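Local coordinates for protein 3-hydroxyadipyl-CoA dehydrogenase (Escherichia coli, PDB 3MOG) that catalyses the NAD+-dependent oxidation of 3-hydroxyadipyl-CoA to 3-oxoadipyl-CoA in phenylacetate degradation, working as a homotrimer, at residues 163-166 / 167-171; 172-176 / 177-181; 188-191 / 192-196; 408-412 / 413-417. One frame throughout, in Å; residues are numbered along the deposited sequence.

Contact 1. Residues 163-166 / 167-171; sequences AEVV and EQLCE
Val166 and Cys170 meet one helical turn apart on helix 163-175. With chi1 at 168°, CG1 of Val166 stands beside the carbonyl carbon, on the side of the next turn, where Cys170 SG lies 4.1 Å away. On the backbone, Val166 O takes a 2.8 Å bond from Cys170 N. Val166 also touches Ser157 and Arg182, and Cys170 touches Val155, Pro180 and Arg182; apolar groups suit this buried face.

Val165 faces a different side and repeats the pattern with Leu169. The two side chains run alongside each other in the same direction, with Val165 CG1 4.1 Å from Leu169 CD1, and Leu169 N donates to Val165 O at 2.9 Å. Leu169 continues this apolar strip to Leu115 and Thr117 of strand 115-118.

Glu167 suits a more exposed edge. Its N bonds Ala163 O at 3.1 Å, and its CG comes within 3.3 Å of Ala163 O. The bend at chi2 (-61°) turns the carboxylate aside, and OE2 forms a salt bridge with Arg182.

The chemistry is that of an amphipathic helix in a beta-alpha-beta crossover: aliphatic groups and a thiol face the sheet of the NAD-binding domain, and a charged pair ties the helix to the strand that follows.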
loop_
_atom_site.group_PDB
_atom_site.type_symbol
_atom_site.label_atom_id
_atom_site.label_comp_id
_atom_site.label_asym_id
_atom_site.label_seq_id
_atom_site.Cartn_x
_atom_site.Cartn_y
_atom_site.Cartn_z
ATOM N N ALA C 163 3.813 -34.808 -5.334
ATOM C CA ALA C 163 3.904 -34.745 -6.789
ATOM C C ALA C 163 3.182 -35.890 -7.505
ATOM O O ALA C 163 2.691 -35.694 -8.629
ATOM C CB ALA C 163 5.373 -34.666 -7.241
ATOM N N GLU C 164 3.139 -37.079 -6.886
ATOM C CA GLU C 164 2.396 -38.206 -7.458
ATOM C C GLU C 164 0.897 -37.902 -7.503
ATOM O O GLU C 164 0.211 -38.247 -8.475
ATOM C CB GLU C 164 2.677 -39.508 -6.698
ATOM C CG GLU C 164 4.024 -40.148 -7.037
ATOM C CD GLU C 164 4.033 -41.656 -6.844
ATOM O OE1 GLU C 164 2.978 -42.293 -7.058
ATOM O OE2 GLU C 164 5.097 -42.208 -6.487
ATOM N N VAL C 165 0.411 -37.226 -6.462
ATOM C CA VAL C 165 -0.969 -36.758 -6.369
ATOM C C VAL C 165 -1.322 -35.817 -7.533
ATOM O O VAL C 165 -2.360 -35.991 -8.165
ATOM C CB VAL C 165 -1.216 -36.104 -4.992
ATOM C CG1 VAL C 165 -2.554 -35.390 -4.949
ATOM C CG2 VAL C 165 -1.127 -37.170 -3.878
ATOM N N VAL C 166 -0.430 -34.868 -7.838
ATOM C CA VAL C 166 -0.583 -33.961 -8.984
ATOM C C VAL C 166 -0.681 -34.746 -10.305
ATOM O O VAL C 166 -1.580 -34.498 -11.126
ATOM C CB VAL C 166 0.582 -32.911 -9.039
ATOM C CG1 VAL C 166 0.606 -32.164 -10.362
ATOM C CG2 VAL C 166 0.468 -31.923 -7.888
ATOM N N GLU C 167 0.221 -35.706 -10.483
ATOM C CA GLU C 167 0.272 -36.523 -11.700
ATOM C C GLU C 167 -0.993 -37.347 -11.866
ATOM O O GLU C 167 -1.527 -37.449 -12.974
ATOM C CB GLU C 167 1.468 -37.486 -11.666
ATOM C CG GLU C 167 2.840 -36.843 -11.763
ATOM C CD GLU C 167 3.059 -36.066 -13.047
ATOM O OE1 GLU C 167 2.635 -36.531 -14.131
ATOM O OE2 GLU C 167 3.675 -34.984 -12.963
ATOM N N GLN C 168 -1.449 -37.938 -10.760
ATOM C CA GLN C 168 -2.703 -38.685 -10.718
ATOM C C GLN C 168 -3.874 -37.792 -11.131
ATOM O O GLN C 168 -4.652 -38.154 -12.027
ATOM C CB GLN C 168 -2.937 -39.272 -9.318
ATOM C CG GLN C 168 -2.160 -40.552 -9.010
ATOM C CD GLN C 168 -2.487 -41.114 -7.627
ATOM O OE1 GLN C 168 -1.653 -41.095 -6.720
ATOM N NE2 GLN C 168 -3.716 -41.604 -7.460
ATOM N N LEU C 169 -3.962 -36.612 -10.514
ATOM C CA LEU C 169 -5.040 -35.661 -10.837
ATOM C C LEU C 169 -5.012 -35.148 -12.268
ATOM O O LEU C 169 -6.070 -35.024 -12.891
ATOM C CB LEU C 169 -5.084 -34.492 -9.835
ATOM C CG LEU C 169 -5.428 -34.951 -8.416
ATOM C CD1 LEU C 169 -5.425 -33.771 -7.451
ATOM C CD2 LEU C 169 -6.772 -35.697 -8.393
ATOM N N CYS C 170 -3.809 -34.873 -12.792
ATOM C CA CYS C 170 -3.640 -34.481 -14.201
ATOM C C CYS C 170 -4.093 -35.581 -15.155
ATOM O O CYS C 170 -4.876 -35.325 -16.079
ATOM C CB CYS C 170 -2.189 -34.073 -14.515
ATOM S SG CYS C 170 -1.681 -32.489 -13.781
ATOM N N GLU C 171 -3.596 -36.798 -14.925
ATOM C CA GLU C 171 -3.973 -37.955 -15.744
ATOM C C GLU C 171 -5.476 -38.205 -15.727
ATOM O O GLU C 171 -6.081 -38.469 -16.767
ATOM C CB GLU C 171 -3.231 -39.220 -15.300
ATOM C CG GLU C 171 -3.407 -40.373 -16.284
ATOM C CD GLU C 171 -2.487 -41.548 -16.026
ATOM O OE1 GLU C 171 -2.336 -41.955 -14.853
ATOM O OE2 GLU C 171 -1.929 -42.078 -17.014
#

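Contact 2. Residues 172-176 / 177-181; sequences LTLSW and GKQPV
Lys178 N and Gly177 N close the end of helix 163-175 with two backbone hydrogen bonds. The first reaches back to Thr173 O at 2.9 Å, the second to Leu174 O at 2.8 Å, its donor standing above that carbonyl's plane. Together they form a Schellman motif with Gly177 as C-prime residue. Its positive phi (72°) favours glycine, and a beta carbon there would collide with Trp176 O.

Apolar contacts continue the turn into strand 179-184. Leu174 crosses the Pro180 ring at about a right angle, with CD2 3.9 Å from Pro180 CD. Thr173 CB also lies 4.0 Å from Lys178 CB.

Among the polar side chains, Thr173 tucks its hydroxyl in over its own backbone (chi1 56°). There OG1 passes 3.3 Å from Pro180 CB and is hydrogen-bonded with the carbonyls of Leu169 and Cys170. A glycine in place of Pro180 would probably open a gap between Leu174 and Thr173 OG1 and let the chain turn more freely. Lys178 bends at chi2 and sends NZ to the carbonyls of Ala147 and Met150.

Within 172-176, Leu172 CG lies 3.7 Å above one face of the Trp176 indole, offset toward the rim.

Thr173 O and Leu174 O are thus each taken by a backbone N-H, while the hydroxyl and ammonium find their own carbonyl partners, allowing a compact reversal into strand 179-184.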
loop_
_atom_site.group_PDB
_atom_site.type_symbol
_atom_site.label_atom_id
_atom_site.label_comp_id
_atom_site.label_asym_id
_atom_site.label_seq_id
_atom_site.Cartn_x
_atom_site.Cartn_y
_atom_site.Cartn_z
ATOM N N LEU C 172 -6.081 -38.083 -14.547
ATOM C CA LEU C 172 -7.511 -38.312 -14.404
ATOM C C LEU C 172 -8.368 -37.273 -15.156
ATOM O O LEU C 172 -9.317 -37.652 -15.866
ATOM C CB LEU C 172 -7.884 -38.396 -12.921
ATOM C CG LEU C 172 -9.367 -38.569 -12.577
ATOM C CD1 LEU C 172 -9.855 -39.979 -12.896
ATOM C CD2 LEU C 172 -9.556 -38.260 -11.120
ATOM N N THR C 173 -8.028 -35.982 -15.030
ATOM C CA THR C 173 -8.770 -34.938 -15.761
ATOM C C THR C 173 -8.531 -34.993 -17.267
ATOM O O THR C 173 -9.434 -34.688 -18.055
ATOM C CB THR C 173 -8.499 -33.511 -15.235
ATOM O OG1 THR C 173 -7.097 -33.241 -15.266
ATOM C CG2 THR C 173 -9.007 -33.364 -13.798
ATOM N N LEU C 174 -7.321 -35.382 -17.668
ATOM C CA LEU C 174 -7.062 -35.736 -19.075
ATOM C C LEU C 174 -8.097 -36.774 -19.499
ATOM O O LEU C 174 -8.851 -36.545 -20.441
ATOM C CB LEU C 174 -5.622 -36.256 -19.295
ATOM C CG LEU C 174 -4.506 -35.218 -19.521
ATOM C CD1 LEU C 174 -3.116 -35.852 -19.554
ATOM C CD2 LEU C 174 -4.739 -34.386 -20.787
ATOM N N SER C 175 -8.207 -37.854 -18.733
ATOM C CA SER C 175 -9.201 -38.892 -19.028
ATOM C C SER C 175 -10.668 -38.409 -19.006
ATOM O O SER C 175 -11.527 -39.056 -19.595
ATOM C CB SER C 175 -8.997 -40.122 -18.130
ATOM O OG SER C 175 -9.533 -39.925 -16.833
ATOM N N TRP C 176 -10.948 -37.271 -18.354
ATOM C CA TRP C 176 -12.292 -36.660 -18.407
ATOM C C TRP C 176 -12.463 -35.667 -19.561
ATOM O O TRP C 176 -13.460 -34.915 -19.621
ATOM C CB TRP C 176 -12.679 -36.004 -17.074
ATOM C CG TRP C 176 -12.756 -36.959 -15.905
ATOM C CD1 TRP C 176 -12.700 -38.323 -15.956
ATOM C CD2 TRP C 176 -12.934 -36.619 -14.515
ATOM N NE1 TRP C 176 -12.797 -38.850 -14.692
ATOM C CE2 TRP C 176 -12.954 -37.834 -13.789
ATOM C CE3 TRP C 176 -13.064 -35.407 -13.812
ATOM C CZ2 TRP C 176 -13.096 -37.878 -12.390
ATOM C CZ3 TRP C 176 -13.218 -35.451 -12.426
ATOM C CH2 TRP C 176 -13.223 -36.680 -11.728
ATOM N N GLY C 177 -11.499 -35.676 -20.485
ATOM C CA GLY C 177 -11.524 -34.791 -21.648
ATOM C C GLY C 177 -11.238 -33.338 -21.288
ATOM O O GLY C 177 -11.613 -32.425 -22.030
ATOM N N LYS C 178 -10.600 -33.127 -20.136
ATOM C CA LYS C 178 -10.216 -31.790 -19.698
ATOM C C LYS C 178 -8.766 -31.530 -20.036
ATOM O O LYS C 178 -8.061 -32.411 -20.532
ATOM C CB LYS C 178 -10.427 -31.603 -18.185
ATOM C CG LYS C 178 -11.867 -31.759 -17.685
ATOM C CD LYS C 178 -12.857 -30.934 -18.484
ATOM C CE LYS C 178 -14.276 -31.125 -17.953
ATOM N NZ LYS C 178 -15.285 -30.372 -18.770
ATOM N N GLN C 179 -8.329 -30.309 -19.763
ATOM C CA GLN C 179 -6.936 -29.943 -19.899
ATOM C C GLN C 179 -6.449 -29.417 -18.555
ATOM O O GLN C 179 -6.772 -28.292 -18.170
ATOM C CB GLN C 179 -6.770 -28.875 -20.987
ATOM C CG GLN C 179 -5.319 -28.599 -21.382
ATOM C CD GLN C 179 -4.570 -29.860 -21.794
ATOM O OE1 GLN C 179 -5.001 -30.582 -22.692
ATOM N NE2 GLN C 179 -3.451 -30.136 -21.122
ATOM N N PRO C 180 -5.685 -30.234 -17.827
ATOM C CA PRO C 180 -5.141 -29.755 -16.567
ATOM C C PRO C 180 -3.950 -28.820 -16.789
ATOM O O PRO C 180 -3.210 -28.960 -17.777
ATOM C CB PRO C 180 -4.683 -31.036 -15.874
ATOM C CG PRO C 180 -4.340 -31.978 -17.023
ATOM C CD PRO C 180 -5.260 -31.613 -18.147
ATOM N N VAL C 181 -3.807 -27.856 -15.882
ATOM C CA VAL C 181 -2.609 -27.037 -15.759
ATOM C C VAL C 181 -2.220 -27.068 -14.277
ATOM O O VAL C 181 -3.089 -27.117 -13.422
ATOM C CB VAL C 181 -2.819 -25.577 -16.265
ATOM C CG1 VAL C 181 -2.971 -25.539 -17.786
ATOM C CG2 VAL C 181 -4.026 -24.882 -15.578
#

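Contact 3. Residues 188-191 / 192-196; sequences GFIV and NRVAR
Gly188 and Arg193 bracket a local, buried turn that starts the short helix 191-194; it follows strand 179-184 and leads into the helices of the C-terminal part. Arg193 N lies 3.0 Å from Gly188 O and 3.2 Å from Ile190 O, a weak bond in each case. Glycine suits position 188 because its phi is positive (83°) and because a beta carbon would strike Arg193 N.

Helical bonds then take over. Val194 N reaches Ile190 O at 2.8 Å, and Ala195 N reaches Val191 O at 3.0 Å. Ile190 and Val194 lie side by side, their CG2 methyls 4.2 Å apart, and both press on Met419 of helix 412-422. Glu154 OE2 accepts from the backbone N of Ile190 and of Val191.

Arg193 leaves its backbone with CG anti to N (chi1 -180°), which carries the guanidinium back along the preceding loop. A water lying in the guanidinium plane, at its edge, accepts from NH1 at 2.9 Å and donates to Phe189 O at 2.8 Å. NH2 forms a salt bridge with Asp403. Arg196 NE donates to Asn192 O at 2.9 Å, in the carbonyl plane, and its NH1 bonds Thr246.

This turn therefore pairs aliphatic packing with an arginine charge costly to bury alone; water on one nitrogen and carboxylate on another probably offset that cost, and join the loop to the second C-terminal domain.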
loop_
_atom_site.group_PDB
_atom_site.type_symbol
_atom_site.label_atom_id
_atom_site.label_comp_id
_atom_site.label_asym_id
_atom_site.label_seq_id
_atom_site.Cartn_x
_atom_site.Cartn_y
_atom_site.Cartn_z
ATOM N N GLY C 188 -5.275 -16.211 -6.485
ATOM C CA GLY C 188 -5.852 -16.087 -7.824
ATOM C C GLY C 188 -5.407 -17.179 -8.782
ATOM O O GLY C 188 -5.776 -17.157 -9.951
ATOM N N PHE C 189 -4.613 -18.123 -8.278
ATOM C CA PHE C 189 -3.977 -19.197 -9.068
ATOM C C PHE C 189 -3.286 -18.661 -10.342
ATOM O O PHE C 189 -2.380 -17.826 -10.240
ATOM C CB PHE C 189 -4.953 -20.355 -9.334
ATOM C CG PHE C 189 -5.628 -20.909 -8.078
ATOM C CD1 PHE C 189 -4.970 -20.920 -6.839
ATOM C CD2 PHE C 189 -6.906 -21.453 -8.157
ATOM C CE1 PHE C 189 -5.585 -21.430 -5.705
ATOM C CE2 PHE C 189 -7.532 -21.972 -7.027
ATOM C CZ PHE C 189 -6.873 -21.960 -5.799
ATOM N N ILE C 190 -3.688 -19.132 -11.522
ATOM C CA ILE C 190 -3.246 -18.513 -12.783
ATOM C C ILE C 190 -4.336 -17.586 -13.316
ATOM O O ILE C 190 -4.136 -16.371 -13.427
ATOM C CB ILE C 190 -2.917 -19.535 -13.888
ATOM C CG1 ILE C 190 -1.884 -20.559 -13.443
ATOM C CG2 ILE C 190 -2.402 -18.834 -15.151
ATOM C CD1 ILE C 190 -1.858 -21.754 -14.405
ATOM N N VAL C 191 -5.492 -18.167 -13.634
ATOM C CA VAL C 191 -6.556 -17.461 -14.351
ATOM C C VAL C 191 -7.080 -16.208 -13.632
ATOM O O VAL C 191 -7.098 -15.138 -14.215
ATOM C CB VAL C 191 -7.746 -18.401 -14.722
ATOM C CG1 VAL C 191 -8.807 -17.619 -15.472
ATOM C CG2 VAL C 191 -7.272 -19.579 -15.555
ATOM N N ASN C 192 -7.488 -16.331 -12.378
ATOM C CA ASN C 192 -8.020 -15.172 -11.636
ATOM C C ASN C 192 -6.967 -14.095 -11.382
ATOM O O ASN C 192 -7.301 -12.937 -11.203
ATOM C CB ASN C 192 -8.631 -15.597 -10.293
ATOM C CG ASN C 192 -10.069 -16.062 -10.405
ATOM O OD1 ASN C 192 -10.756 -15.802 -11.389
ATOM N ND2 ASN C 192 -10.541 -16.741 -9.365
ATOM N N ARG C 193 -5.700 -14.490 -11.356
ATOM C CA ARG C 193 -4.600 -13.553 -11.162
ATOM C C ARG C 193 -4.238 -12.814 -12.449
ATOM O O ARG C 193 -4.161 -11.592 -12.456
ATOM C CB ARG C 193 -3.373 -14.285 -10.607
ATOM C CG ARG C 193 -2.170 -13.398 -10.358
ATOM C CD ARG C 193 -0.905 -14.183 -10.570
ATOM N NE ARG C 193 0.307 -13.450 -10.223
ATOM C CZ ARG C 193 1.187 -13.849 -9.310
ATOM N NH1 ARG C 193 0.957 -14.945 -8.613
ATOM N NH2 ARG C 193 2.275 -13.128 -9.063
ATOM N N VAL C 194 -4.029 -13.558 -13.532
ATOM C CA VAL C 194 -3.562 -12.979 -14.802
ATOM C C VAL C 194 -4.652 -12.179 -15.522
ATOM O O VAL C 194 -4.348 -11.193 -16.181
ATOM C CB VAL C 194 -2.920 -14.070 -15.716
ATOM C CG1 VAL C 194 -2.489 -13.528 -17.085
ATOM C CG2 VAL C 194 -1.752 -14.701 -15.003
ATOM N N ALA C 195 -5.913 -12.574 -15.350
ATOM C CA ALA C 195 -7.049 -11.837 -15.911
ATOM C C ALA C 195 -7.289 -10.457 -15.316
ATOM O O ALA C 195 -7.953 -9.634 -15.942
ATOM C CB ALA C 195 -8.334 -12.661 -15.792
ATOM N N ARG C 196 -6.785 -10.206 -14.111
ATOM C CA ARG C 196 -7.091 -8.955 -13.399
ATOM C C ARG C 196 -6.925 -7.640 -14.208
ATOM O O ARG C 196 -7.821 -6.793 -14.168
ATOM C CB ARG C 196 -6.332 -8.867 -12.067
ATOM C CG ARG C 196 -6.834 -9.770 -10.935
ATOM C CD ARG C 196 -8.335 -9.574 -10.657
ATOM N NE ARG C 196 -9.134 -10.650 -11.256
ATOM C CZ ARG C 196 -10.455 -10.637 -11.376
ATOM N NH1 ARG C 196 -11.165 -9.596 -10.946
ATOM N NH2 ARG C 196 -11.069 -11.676 -11.931
HETATM O O HOH W 1 -1.307 -16.591 -8.021
#

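Contact 4. Residues 408-412 / 413-417; sequences GVASE and QDIDT
Ser411 holds OG between its backbone N and carbonyl carbon (chi1 69°), turning the hydroxyl forward over the first turn of helix 412-422, where it accepts from Asp414 N at 3.1 Å. Asp414 sets CG anti to its own carbonyl carbon (chi1 -79°), which swings the carboxylate back toward the serine. A water accepts a hydrogen bond from Ser411 N at 2.9 Å and donates to Asp414 OD2, and the same carboxylate oxygen also accepts from Arg182 N of strand 179-184.

Ser411 is the N-cap of the helix, a place that suits a short side chain with an acceptor close to the backbone. Because the water mediates the return link, this is an N-cap but not a direct capping box. Without the hydroxyl, as with an alanine here, Asp414 N would probably keep little more than its weak bond to Ser411 O. Just upstream, Gly408, with positive phi (71°), is the C-prime residue of the Schellman motif ending helix 390-406, so one short loop finishes one helix and caps the next.

Regular bonds follow: Ile415 N to Ser411 O at 3.1 Å and Asp416 N to Glu412 O at 3.1 Å. Ala410 CB meets the buried Ile415 at CG1, 3.9 Å away, and the isoleucine reaches Ala401 and Leu405 of helix 390-406. Glu412 OE1 forms a salt bridge with Arg466.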
loop_
_atom_site.group_PDB
_atom_site.type_symbol
_atom_site.label_atom_id
_atom_site.label_comp_id
_atom_site.label_asym_id
_atom_site.label_seq_id
_atom_site.Cartn_x
_atom_site.Cartn_y
_atom_site.Cartn_z
ATOM N N GLY C 408 7.356 -18.498 -10.125
ATOM C CA GLY C 408 7.199 -19.947 -10.116
ATOM C C GLY C 408 5.789 -20.430 -9.854
ATOM O O GLY C 408 5.606 -21.542 -9.375
ATOM N N VAL C 409 4.794 -19.595 -10.164
ATOM C CA VAL C 409 3.382 -19.979 -10.023
ATOM C C VAL C 409 3.030 -21.186 -10.896
ATOM O O VAL C 409 2.328 -22.079 -10.439
ATOM C CB VAL C 409 2.422 -18.803 -10.324
ATOM C CG1 VAL C 409 0.960 -19.227 -10.179
ATOM C CG2 VAL C 409 2.705 -17.645 -9.384
ATOM N N ALA C 410 3.555 -21.211 -12.127
ATOM C CA ALA C 410 3.231 -22.227 -13.128
ATOM C C ALA C 410 4.261 -22.171 -14.267
ATOM O O ALA C 410 5.028 -21.205 -14.372
ATOM C CB ALA C 410 1.825 -21.988 -13.680
ATOM N N SER C 411 4.271 -23.183 -15.129
ATOM C CA SER C 411 5.159 -23.168 -16.298
ATOM C C SER C 411 4.644 -22.166 -17.321
ATOM O O SER C 411 3.472 -21.787 -17.281
ATOM C CB SER C 411 5.217 -24.547 -16.945
ATOM O OG SER C 411 3.966 -24.859 -17.565
ATOM N N GLU C 412 5.512 -21.738 -18.234
ATOM C CA GLU C 412 5.092 -20.853 -19.323
ATOM C C GLU C 412 3.932 -21.451 -20.130
ATOM O O GLU C 412 2.917 -20.775 -20.374
ATOM C CB GLU C 412 6.274 -20.502 -20.243
ATOM C CG GLU C 412 5.850 -19.826 -21.545
ATOM C CD GLU C 412 7.005 -19.543 -22.474
ATOM O OE1 GLU C 412 7.545 -18.415 -22.423
ATOM O OE2 GLU C 412 7.367 -20.459 -23.249
ATOM N N GLN C 413 4.071 -22.715 -20.529
ATOM C CA GLN C 413 3.010 -23.371 -21.305
ATOM C C GLN C 413 1.675 -23.466 -20.561
ATOM O O GLN C 413 0.618 -23.322 -21.176
ATOM C CB GLN C 413 3.445 -24.734 -21.898
ATOM C CG GLN C 413 3.538 -25.911 -20.951
ATOM C CD GLN C 413 3.459 -27.261 -21.673
ATOM O OE1 GLN C 413 2.594 -27.483 -22.522
ATOM N NE2 GLN C 413 4.361 -28.168 -21.324
ATOM N N ASP C 414 1.716 -23.654 -19.241
ATOM C CA ASP C 414 0.479 -23.760 -18.472
ATOM C C ASP C 414 -0.215 -22.422 -18.268
ATOM O O ASP C 414 -1.440 -22.371 -18.162
ATOM C CB ASP C 414 0.721 -24.446 -17.141
ATOM C CG ASP C 414 0.823 -25.957 -17.282
ATOM O OD1 ASP C 414 0.605 -26.487 -18.410
ATOM O OD2 ASP C 414 1.122 -26.608 -16.258
ATOM N N ILE C 415 0.572 -21.350 -18.224
ATOM C CA ILE C 415 0.025 -19.997 -18.171
ATOM C C ILE C 415 -0.691 -19.669 -19.488
ATOM O O ILE C 415 -1.815 -19.170 -19.476
ATOM C CB ILE C 415 1.125 -18.957 -17.796
ATOM C CG1 ILE C 415 1.643 -19.237 -16.369
ATOM C CG2 ILE C 415 0.590 -17.519 -17.893
ATOM C CD1 ILE C 415 2.834 -18.382 -15.925
ATOM N N ASP C 416 -0.064 -19.989 -20.623
ATOM C CA ASP C 416 -0.704 -19.769 -21.928
ATOM C C ASP C 416 -2.007 -20.568 -22.044
ATOM O O ASP C 416 -3.053 -20.017 -22.381
ATOM C CB ASP C 416 0.240 -20.113 -23.090
ATOM C CG ASP C 416 1.296 -19.040 -23.348
ATOM O OD1 ASP C 416 1.124 -17.888 -22.895
ATOM O OD2 ASP C 416 2.313 -19.359 -24.014
ATOM N N THR C 417 -1.936 -21.858 -21.730
ATOM C CA THR C 417 -3.086 -22.748 -21.827
ATOM C C THR C 417 -4.240 -22.265 -20.967
ATOM O O THR C 417 -5.370 -22.160 -21.449
ATOM C CB THR C 417 -2.705 -24.171 -21.447
ATOM O OG1 THR C 417 -1.707 -24.636 -22.361
ATOM C CG2 THR C 417 -3.909 -25.090 -21.504
HETATM O O HOH W 2 2.640 -25.470 -14.594
#

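In the fold
The contacts follow one another in numerical order along the chain. Contacts 1 and 2, with centres 11 Å apart, share helix 163-175 within one beta-alpha-beta unit of the NAD-binding domain; contact 2 continues into strand 179-184, the outermost strand of the sheet within this chain. Contact 3 comes next, in the turn that follows this strand and leads into the helices of the C-terminal part, and contact 4 belongs to the second C-terminal domain, more than 200 residues later. Yet contacts 3 and 4 have centres only 11 Å apart and touch, Ile190 CD1 lying 3.8 Å from Ala410 CB. Val181 of contact 2 packs on both Ile190 and Thr417. Strand 179-184, the turn and helix 412-422 thus meet, joining the two halves of the protein.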